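Local coordinates for protein SAM dependent methyltransferase (Aquifex aeolicus, PDB 3DH0) that binds S-adenosylmethionine in a Rossmann-like domain and probably transfers its methyl group to an acceptor, at residues Glu96-Ile100 with Leu119-Phe125; Glu27-Lys31 with Tyr54-Met58; Val75-Trp79 with Glu91-Ser95. All blocks are in the same frame, centred on the assembly; numbering follows the deposited sequence.

In the fold
The three contacts show how a Rossmann-like methyltransferase builds its cofactor pocket from loops and packs helices around its sheet. Contact 1 holds the adenine end of S-adenosylmethionine through Glu97, Leu119 and Phe125. Contact 3 leads into it along the chain: strand 90-94 packs against helix 72-85 and runs out through Ser95, which touches the cofactor, directly into the loop of contact 1, the two centres lying 17 Å apart. Contact 2 joins helices 26-33 and 52-59 on the opposite side of the chain's centre from contact 1, with centres 25 Å apart, yet the side chain of Leu55 still comes within about 8 Å of the cofactor.

Contact 1: residues Glu96-Ile100 with Leu119-Phe125. With SAM (S-adenosylmethionine), chain C.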
loop_
_atom_site.group_PDB
_atom_site.type_symbol
_atom_site.label_atom_id
_atom_site.label_comp_id
_atom_site.label_asym_id
_atom_site.label_seq_id
_atom_site.Cartn_x
_atom_site.Cartn_y
_atom_site.Cartn_z
ATOM N N GLU A 96 -12.897 -5.906 -2.762
ATOM C CA GLU A 96 -13.202 -6.715 -3.931
ATOM C C GLU A 96 -12.160 -6.286 -4.951
ATOM O O GLU A 96 -11.685 -5.164 -4.908
ATOM C CB GLU A 96 -14.607 -6.395 -4.436
ATOM C CG GLU A 96 -15.403 -7.596 -4.892
ATOM C CD GLU A 96 -15.666 -8.590 -3.776
ATOM O OE1 GLU A 96 -15.893 -8.165 -2.625
ATOM O OE2 GLU A 96 -15.661 -9.805 -4.055
ATOM N N GLU A 97 -11.816 -7.170 -5.873
ATOM C CA GLU A 97 -10.789 -6.878 -6.862
ATOM C C GLU A 97 -10.698 -5.451 -7.392
ATOM O O GLU A 97 -9.659 -4.810 -7.254
ATOM C CB GLU A 97 -10.892 -7.866 -8.023
ATOM C CG GLU A 97 -9.689 -7.869 -8.967
ATOM C CD GLU A 97 -8.361 -8.125 -8.270
ATOM O OE1 GLU A 97 -8.297 -8.999 -7.376
ATOM O OE2 GLU A 97 -7.369 -7.458 -8.632
ATOM N N ASN A 98 -11.755 -4.927 -7.994
ATOM C CA ASN A 98 -11.662 -3.567 -8.519
ATOM C C ASN A 98 -12.684 -2.608 -7.951
ATOM O O ASN A 98 -13.066 -1.634 -8.607
ATOM C CB ASN A 98 -11.770 -3.576 -10.042
ATOM C CG ASN A 98 -10.736 -4.467 -10.689
ATOM O OD1 ASN A 98 -11.043 -5.570 -11.132
ATOM N ND2 ASN A 98 -9.493 -3.995 -10.733
ATOM N N LYS A 99 -13.114 -2.891 -6.726
ATOM C CA LYS A 99 -14.105 -2.066 -6.058
ATOM C C LYS A 99 -13.708 -1.781 -4.613
ATOM O O LYS A 99 -13.537 -2.710 -3.819
ATOM C CB LYS A 99 -15.461 -2.763 -6.047
ATOM C CG LYS A 99 -15.928 -3.310 -7.361
ATOM C CD LYS A 99 -17.392 -3.719 -7.212
ATOM C CE LYS A 99 -17.875 -4.653 -8.311
ATOM N NZ LYS A 99 -17.405 -6.042 -8.069
ATOM N N ILE A 100 -13.587 -0.504 -4.268
ATOM C CA ILE A 100 -13.234 -0.113 -2.909
ATOM C C ILE A 100 -14.518 0.362 -2.230
ATOM O O ILE A 100 -15.201 1.252 -2.716
ATOM C CB ILE A 100 -12.167 1.003 -2.923
ATOM C CG1 ILE A 100 -10.953 0.526 -3.724
ATOM C CG2 ILE A 100 -11.748 1.353 -1.500
ATOM C CD1 ILE A 100 -10.045 1.623 -4.204
ATOM N N LEU A 119 -2.280 -7.148 -8.591
ATOM C CA LEU A 119 -3.567 -6.729 -9.131
ATOM C C LEU A 119 -3.969 -7.435 -10.432
ATOM O O LEU A 119 -3.228 -7.395 -11.417
ATOM C CB LEU A 119 -3.544 -5.216 -9.372
ATOM C CG LEU A 119 -3.223 -4.320 -8.171
ATOM C CD1 LEU A 119 -3.049 -2.871 -8.608
ATOM C CD2 LEU A 119 -4.341 -4.448 -7.155
ATOM N N SER A 120 -5.140 -8.069 -10.441
ATOM C CA SER A 120 -5.629 -8.739 -11.647
ATOM C C SER A 120 -5.703 -7.745 -12.811
ATOM O O SER A 120 -5.110 -7.954 -13.865
ATOM C CB SER A 120 -7.020 -9.331 -11.409
ATOM O OG SER A 120 -6.964 -10.446 -10.533
ATOM N N GLU A 121 -6.437 -6.658 -12.620
ATOM C CA GLU A 121 -6.566 -5.663 -13.669
ATOM C C GLU A 121 -6.175 -4.276 -13.180
ATOM O O GLU A 121 -7.020 -3.465 -12.788
ATOM C CB GLU A 121 -7.990 -5.677 -14.200
ATOM C CG GLU A 121 -8.343 -7.014 -14.841
ATOM C CD GLU A 121 -9.824 -7.327 -14.778
ATOM O OE1 GLU A 121 -10.341 -7.546 -13.651
ATOM O OE2 GLU A 121 -10.464 -7.346 -15.861
ATOM N N PRO A 122 -4.865 -3.988 -13.204
ATOM C CA PRO A 122 -4.271 -2.718 -12.777
ATOM C C PRO A 122 -5.035 -1.446 -13.156
ATOM O O PRO A 122 -5.699 -0.838 -12.319
ATOM C CB PRO A 122 -2.883 -2.758 -13.417
ATOM C CG PRO A 122 -2.537 -4.194 -13.356
ATOM C CD PRO A 122 -3.829 -4.903 -13.722
ATOM N N LEU A 123 -4.931 -1.046 -14.417
ATOM C CA LEU A 123 -5.558 0.180 -14.892
ATOM C C LEU A 123 -7.055 0.345 -14.583
ATOM O O LEU A 123 -7.591 1.457 -14.596
ATOM C CB LEU A 123 -5.274 0.349 -16.393
ATOM C CG LEU A 123 -5.636 -0.777 -17.366
ATOM C CD1 LEU A 123 -4.979 -0.460 -18.715
ATOM C CD2 LEU A 123 -5.177 -2.157 -16.849
ATOM N N LYS A 124 -7.716 -0.764 -14.288
ATOM C CA LYS A 124 -9.135 -0.754 -13.962
ATOM C C LYS A 124 -9.237 -0.508 -12.468
ATOM O O LYS A 124 -10.196 0.088 -11.988
ATOM C CB LYS A 124 -9.759 -2.104 -14.334
ATOM C CG LYS A 124 -11.256 -2.216 -14.129
ATOM C CD LYS A 124 -11.787 -3.558 -14.656
ATOM C CE LYS A 124 -11.570 -3.709 -16.171
ATOM N NZ LYS A 124 -11.997 -5.035 -16.718
ATOM N N PHE A 125 -8.237 -0.983 -11.733
ATOM C CA PHE A 125 -8.194 -0.793 -10.291
ATOM C C PHE A 125 -7.818 0.660 -10.045
ATOM O O PHE A 125 -8.347 1.319 -9.144
ATOM C CB PHE A 125 -7.157 -1.717 -9.671
ATOM C CG PHE A 125 -6.990 -1.522 -8.200
ATOM C CD1 PHE A 125 -6.067 -0.608 -7.711
ATOM C CD2 PHE A 125 -7.788 -2.220 -7.300
ATOM C CE1 PHE A 125 -5.941 -0.394 -6.345
ATOM C CE2 PHE A 125 -7.671 -2.013 -5.932
ATOM C CZ PHE A 125 -6.749 -1.102 -5.450
HETATM N N SAM C . 1.511 -5.002 2.217
HETATM C CA SAM C . 1.551 -6.135 3.191
HETATM C C SAM C . 2.674 -5.941 4.184
HETATM O O SAM C . 3.387 -4.943 4.079
HETATM O OXT SAM C . 2.789 -6.852 5.067
HETATM C CB SAM C . 1.749 -7.450 2.444
HETATM C CG SAM C . 0.860 -7.477 1.268
HETATM S SD SAM C . 0.849 -8.906 0.151
HETATM C CE SAM C . 2.436 -8.769 -0.674
HETATM C "C5'" SAM C . -0.329 -8.385 -1.005
HETATM C "C4'" SAM C . -1.771 -8.430 -0.543
HETATM O "O4'" SAM C . -2.510 -7.888 -1.631
HETATM C "C3'" SAM C . -2.333 -9.861 -0.439
HETATM O "O3'" SAM C . -2.561 -10.070 0.984
HETATM C "C2'" SAM C . -3.673 -9.841 -1.149
HETATM O "O2'" SAM C . -4.785 -10.458 -0.536
HETATM C "C1'" SAM C . -3.799 -8.328 -1.510
HETATM N N9 SAM C . -4.449 -7.991 -2.761
HETATM C C8 SAM C . -4.299 -8.531 -4.023
HETATM N N7 SAM C . -5.040 -7.956 -4.917
HETATM C C5 SAM C . -5.731 -6.971 -4.212
HETATM C C6 SAM C . -6.689 -5.993 -4.605
HETATM N N6 SAM C . -7.115 -5.884 -5.883
HETATM N N1 SAM C . -7.194 -5.136 -3.635
HETATM C C2 SAM C . -6.741 -5.281 -2.367
HETATM N N3 SAM C . -5.848 -6.160 -1.900
HETATM C C4 SAM C . -5.375 -6.981 -2.880
HETATM O O HOH W 1 -7.172 -5.328 -10.175
#
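Glu97 reaches across to Ser120 with a side chain bent at chi2. CB continues to CG anti to the backbone N (chi1 -167°), and CG passes 3.9 Å from CB of Ser120. The bend that follows brings CD close to both OG of Ser120 and the adenine amine of S-adenosylmethionine. At the tip the two oxygens part company. OE2 accepts from the backbone N of Ser120 at 2.9 Å, the donor lying above the carboxylate plane, 47° out of it, while OE1 forms a salt bridge with Lys6. OE2 also accepts a hydrogen bond from a water at 2.6 Å, and that water in turn accepts from the backbone N of Glu121 and, weakly, from ND2 of Asn98.

The cofactor is read here as in many Rossmann-like methyltransferases, where loops beyond the strand ends of the sheet surround the adenine. N6 of S-adenosylmethionine donates to the backbone O of Glu97 at 3.1 Å and, weakly, to its OE2. With an alanine here, Lys6 would probably lose its carboxylate partner, and the N of Ser120, the water and N6 would lose the acceptor OE2.

Phe125 backs the same site. Leu119 CD2 sits 4.0 Å above the centre of one ring face and also touches N6 of the cofactor, whereas the backbone O of Glu97 lies in the ring plane, 3.2 Å from CD2 of Phe125. Next in sequence after Glu97, Asn98, in the type I turn from Glu96 to Lys99, lays ND2 against the start of helix 122-132, giving a weak bond to the backbone O of Glu121, which already accepts from the N atoms of Lys124 and Phe125.

Contact 2: residues Glu27-Lys31 with Tyr54-Met58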
loop_
_atom_site.group_PDB
_atom_site.type_symbol
_atom_site.label_atom_id
_atom_site.label_comp_id
_atom_site.label_asym_id
_atom_site.label_seq_id
_atom_site.Cartn_x
_atom_site.Cartn_y
_atom_site.Cartn_z
ATOM N N GLU A 27 8.505 4.466 8.871
ATOM C CA GLU A 27 8.142 5.876 8.958
ATOM C C GLU A 27 9.075 6.841 8.270
ATOM O O GLU A 27 8.681 7.969 7.946
ATOM C CB GLU A 27 7.882 6.335 10.394
ATOM C CG GLU A 27 8.760 5.808 11.489
ATOM C CD GLU A 27 8.244 6.279 12.859
ATOM O OE1 GLU A 27 8.119 7.510 13.046
ATOM O OE2 GLU A 27 7.951 5.431 13.736
ATOM N N LYS A 28 10.303 6.407 8.023
ATOM C CA LYS A 28 11.233 7.274 7.331
ATOM C C LYS A 28 10.685 7.446 5.928
ATOM O O LYS A 28 10.506 8.560 5.442
ATOM C CB LYS A 28 12.633 6.652 7.286
ATOM C CG LYS A 28 13.640 7.515 6.537
ATOM C CD LYS A 28 15.081 7.164 6.855
ATOM C CE LYS A 28 16.024 8.171 6.191
ATOM N NZ LYS A 28 17.460 7.786 6.286
ATOM N N VAL A 29 10.396 6.323 5.287
ATOM C CA VAL A 29 9.864 6.332 3.933
ATOM C C VAL A 29 8.536 7.078 3.806
ATOM O O VAL A 29 8.369 7.887 2.896
ATOM C CB VAL A 29 9.699 4.893 3.409
ATOM C CG1 VAL A 29 9.038 4.898 2.033
ATOM C CG2 VAL A 29 11.056 4.231 3.323
ATOM N N LEU A 30 7.602 6.816 4.715
ATOM C CA LEU A 30 6.291 7.469 4.673
ATOM C C LEU A 30 6.385 8.981 4.807
ATOM O O LEU A 30 5.790 9.727 4.023
ATOM C CB LEU A 30 5.387 6.947 5.793
ATOM C CG LEU A 30 4.878 5.510 5.769
ATOM C CD1 LEU A 30 4.387 5.131 7.159
ATOM C CD2 LEU A 30 3.779 5.370 4.740
ATOM N N LYS A 31 7.122 9.416 5.826
ATOM C CA LYS A 31 7.307 10.832 6.114
ATOM C C LYS A 31 7.900 11.524 4.909
ATOM O O LYS A 31 7.559 12.661 4.594
ATOM C CB LYS A 31 8.240 11.008 7.315
ATOM C CG LYS A 31 8.367 12.438 7.809
ATOM C CD LYS A 31 9.480 13.202 7.123
ATOM C CE LYS A 31 9.597 14.620 7.712
ATOM N NZ LYS A 31 9.725 14.604 9.221
ATOM N N TYR A 54 2.379 1.773 11.803
ATOM C CA TYR A 54 3.091 2.935 11.307
ATOM C C TYR A 54 2.163 3.997 10.791
ATOM O O TYR A 54 2.147 5.106 11.290
ATOM C CB TYR A 54 4.062 2.491 10.224
ATOM C CG TYR A 54 5.087 1.544 10.775
ATOM C CD1 TYR A 54 6.134 2.016 11.561
ATOM C CD2 TYR A 54 4.950 0.160 10.614
ATOM C CE1 TYR A 54 7.012 1.155 12.182
ATOM C CE2 TYR A 54 5.833 -0.720 11.243
ATOM C CZ TYR A 54 6.862 -0.203 12.031
ATOM O OH TYR A 54 7.721 -1.042 12.699
ATOM N N LEU A 55 1.396 3.641 9.774
ATOM C CA LEU A 55 0.415 4.540 9.187
ATOM C C LEU A 55 -0.469 5.122 10.295
ATOM O O LEU A 55 -0.772 6.311 10.316
ATOM C CB LEU A 55 -0.447 3.754 8.205
ATOM C CG LEU A 55 0.301 3.114 7.036
ATOM C CD1 LEU A 55 -0.607 2.116 6.333
ATOM C CD2 LEU A 55 0.787 4.200 6.080
ATOM N N SER A 56 -0.879 4.260 11.212
ATOM C CA SER A 56 -1.715 4.668 12.321
ATOM C C SER A 56 -1.046 5.794 13.108
ATOM O O SER A 56 -1.639 6.852 13.352
ATOM C CB SER A 56 -1.964 3.466 13.234
ATOM O OG SER A 56 -2.872 3.772 14.265
ATOM N N LYS A 57 0.198 5.555 13.503
ATOM C CA LYS A 57 0.930 6.527 14.279
ATOM C C LYS A 57 1.068 7.861 13.568
ATOM O O LYS A 57 0.850 8.914 14.170
ATOM C CB LYS A 57 2.321 5.998 14.616
ATOM C CG LYS A 57 3.134 6.960 15.473
ATOM C CD LYS A 57 4.620 6.638 15.461
ATOM C CE LYS A 57 5.407 7.639 16.307
ATOM N NZ LYS A 57 6.900 7.488 16.162
ATOM N N MET A 58 1.423 7.809 12.285
ATOM C CA MET A 58 1.645 9.012 11.491
ATOM C C MET A 58 0.473 9.916 11.176
ATOM O O MET A 58 0.680 11.069 10.846
ATOM C CB MET A 58 2.355 8.663 10.187
ATOM C CG MET A 58 3.869 8.542 10.339
ATOM S SD MET A 58 4.743 8.712 8.772
ATOM C CE MET A 58 4.470 10.447 8.430
#
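Leu30 turns its CG anti to its own carbonyl carbon (chi1 -68°), which carries its two methyls to Tyr54 and Leu55, and Met58 bends at chi3 (69°), which turns CE along helix 27-31 to 3.7 Å from CA of Lys31. The sulphur of Met58 rests 3.5 Å from CB of Leu30, so that the methionine lies over backbone as well as side chain.

Deeper in, CD2 of Leu30 meets CD2 of Leu55 at 3.5 Å, the two side chains crossing at about a right angle, and CD1 of Leu30 touches CB of Tyr54. Leu30 is thus held by three residues spaced along one side of the neighbouring helix. The local axes approach to 10.5 Å and cross at -52°, a separation spanned by leucine and methionine side chains. Helix 52-59 follows strand 40-43 of the parallel part of the sheet in the Rossmann-like domain, and helix 26-33, which precedes that strand in the chain, packs across it. Outside the two segments, Leu35 also packs on Met58, and Leu21 on Tyr54.

Nearer the solvent, the side chains of Glu27 and Lys57, extended beyond CG, cross obliquely so that their ends meet. NZ of Lys57 stands 3.3 Å from OE1 of Glu27 and equally far from OE2, a forked salt bridge whose two hydrogen bonds are both weak.

The chemistry implies a division of labour: buried leucines and a thioether fill the interface between the helices, while the opposite charges meet at its margin, where solvent would probably temper their attraction.

Contact 3: residues Val75-Trp79 with Glu91-Ser95; sequences VNYAW and EVLKS
Helix 75-79 lies almost antiparallel to strand 91-94, their directions 172° apart and their axes 8.1 Å from each other. With the helix running back along the strand, Val75 comes opposite Lys94 and Trp79 opposite Val92.

Val92 is the side chain on which most of the packing converges, each of its two branches serving a different part of the helix. CG1 is anti to the backbone N (chi1 -177°), which places it against the turn that starts at Val75, 3.7 Å from CG1 of that residue and 3.5 Å from its backbone O. That oxygen is already engaged by the N of Trp79 within the helix, so the methyl simply packs beside a satisfied carbonyl. CB of Ala78 approaches the same CG1 more loosely. The other branch, CG2, comes in the plane of the indole and meets its edge at CE3 of Trp79, 3.6 Å away; it neither stacks on the ring nor lies over its face.

Val75 in turn divides its own branches. While CG1 meets Val92, CG2 extends farther along the strand to 3.9 Å from CA of Lys94, and CD of Lys94 lies alongside it at 4.0 Å. The lysine then bends away, and its NZ donates to the backbone O of Ser95 at 2.6 Å and to that of Val70.

No hydrogen bond joins helix and strand; the strand is instead bonded along its backbone to strand 64-69, through pairs such as Leu93 with Ala67. Strand 64-69, helix 72-85 and strand 90-94 form a beta-alpha-beta unit, in which a helix covers the sheet between two parallel strands, the repeating element of Rossmann-like methyltransferases.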
loop_
_atom_site.group_PDB
_atom_site.type_symbol
_atom_site.label_atom_id
_atom_site.label_comp_id
_atom_site.label_asym_id
_atom_site.label_seq_id
_atom_site.Cartn_x
_atom_site.Cartn_y
_atom_site.Cartn_z
ATOM N N VAL A 75 -8.050 -10.082 6.031
ATOM C CA VAL A 75 -8.844 -9.059 6.684
ATOM C C VAL A 75 -9.000 -9.354 8.178
ATOM O O VAL A 75 -8.746 -8.496 9.023
ATOM C CB VAL A 75 -10.238 -8.942 6.031
ATOM C CG1 VAL A 75 -11.072 -7.920 6.766
ATOM C CG2 VAL A 75 -10.096 -8.562 4.564
ATOM N N ASN A 76 -9.395 -10.571 8.515
ATOM C CA ASN A 76 -9.585 -10.889 9.918
ATOM C C ASN A 76 -8.296 -10.922 10.726
ATOM O O ASN A 76 -8.297 -10.645 11.916
ATOM C CB ASN A 76 -10.367 -12.196 10.061
ATOM C CG ASN A 76 -11.800 -12.081 9.535
ATOM O OD1 ASN A 76 -12.520 -11.127 9.852
ATOM N ND2 ASN A 76 -12.215 -13.055 8.729
ATOM N N TYR A 77 -7.191 -11.237 10.071
ATOM C CA TYR A 77 -5.910 -11.286 10.748
ATOM C C TYR A 77 -5.480 -9.868 11.101
ATOM O O TYR A 77 -5.059 -9.600 12.230
ATOM C CB TYR A 77 -4.861 -11.924 9.844
ATOM C CG TYR A 77 -3.545 -12.168 10.531
ATOM C CD1 TYR A 77 -3.266 -13.394 11.136
ATOM C CD2 TYR A 77 -2.565 -11.173 10.574
ATOM C CE1 TYR A 77 -2.047 -13.623 11.759
ATOM C CE2 TYR A 77 -1.346 -11.398 11.197
ATOM C CZ TYR A 77 -1.095 -12.622 11.783
ATOM O OH TYR A 77 0.114 -12.840 12.386
ATOM N N ALA A 78 -5.579 -8.967 10.126
ATOM C CA ALA A 78 -5.211 -7.566 10.321
ATOM C C ALA A 78 -6.105 -6.911 11.363
ATOM O O ALA A 78 -5.664 -6.077 12.138
ATOM C CB ALA A 78 -5.315 -6.808 9.003
ATOM N N TRP A 79 -7.371 -7.296 11.373
ATOM C CA TRP A 79 -8.309 -6.750 12.327
ATOM C C TRP A 79 -7.889 -7.126 13.744
ATOM O O TRP A 79 -7.775 -6.258 14.604
ATOM C CB TRP A 79 -9.710 -7.281 12.029
ATOM C CG TRP A 79 -10.733 -6.807 12.985
ATOM C CD1 TRP A 79 -11.557 -7.575 13.741
ATOM C CD2 TRP A 79 -11.018 -5.451 13.324
ATOM N NE1 TRP A 79 -12.340 -6.781 14.540
ATOM C CE2 TRP A 79 -12.028 -5.470 14.301
ATOM C CE3 TRP A 79 -10.512 -4.217 12.896
ATOM C CZ2 TRP A 79 -12.544 -4.304 14.865
ATOM C CZ3 TRP A 79 -11.025 -3.051 13.456
ATOM C CH2 TRP A 79 -12.029 -3.103 14.429
ATOM N N GLU A 91 -9.483 1.356 10.400
ATOM C CA GLU A 91 -10.689 0.676 9.979
ATOM C C GLU A 91 -10.304 -0.386 8.928
ATOM O O GLU A 91 -9.883 -0.061 7.823
ATOM C CB GLU A 91 -11.655 1.723 9.409
ATOM C CG GLU A 91 -13.114 1.363 9.467
ATOM C CD GLU A 91 -13.650 1.231 10.879
ATOM O OE1 GLU A 91 -13.709 2.230 11.615
ATOM O OE2 GLU A 91 -14.026 0.115 11.259
ATOM N N VAL A 92 -10.427 -1.657 9.298
ATOM C CA VAL A 92 -10.091 -2.769 8.402
ATOM C C VAL A 92 -11.303 -3.233 7.600
ATOM O O VAL A 92 -12.315 -3.614 8.170
ATOM C CB VAL A 92 -9.542 -3.972 9.192
ATOM C CG1 VAL A 92 -9.133 -5.076 8.234
ATOM C CG2 VAL A 92 -8.365 -3.532 10.050
ATOM N N LEU A 93 -11.186 -3.215 6.277
ATOM C CA LEU A 93 -12.301 -3.595 5.416
ATOM C C LEU A 93 -12.032 -4.691 4.373
ATOM O O LEU A 93 -10.916 -4.852 3.870
ATOM C CB LEU A 93 -12.828 -2.347 4.692
ATOM C CG LEU A 93 -13.203 -1.097 5.505
ATOM C CD1 LEU A 93 -13.624 0.024 4.570
ATOM C CD2 LEU A 93 -14.319 -1.415 6.470
ATOM N N LYS A 94 -13.095 -5.428 4.052
ATOM C CA LYS A 94 -13.068 -6.496 3.058
ATOM C C LYS A 94 -13.259 -5.884 1.669
ATOM O O LYS A 94 -14.318 -5.347 1.352
ATOM C CB LYS A 94 -14.179 -7.497 3.356
ATOM C CG LYS A 94 -14.372 -8.550 2.293
ATOM C CD LYS A 94 -13.170 -9.439 2.165
ATOM C CE LYS A 94 -13.348 -10.419 1.021
ATOM N NZ LYS A 94 -13.445 -9.751 -0.320
ATOM N N SER A 95 -12.222 -5.970 0.845
ATOM C CA SER A 95 -12.239 -5.411 -0.502
ATOM C C SER A 95 -12.538 -6.430 -1.599
ATOM O O SER A 95 -12.452 -7.643 -1.399
ATOM C CB SER A 95 -10.888 -4.732 -0.777
ATOM O OG SER A 95 -10.624 -4.566 -2.161
#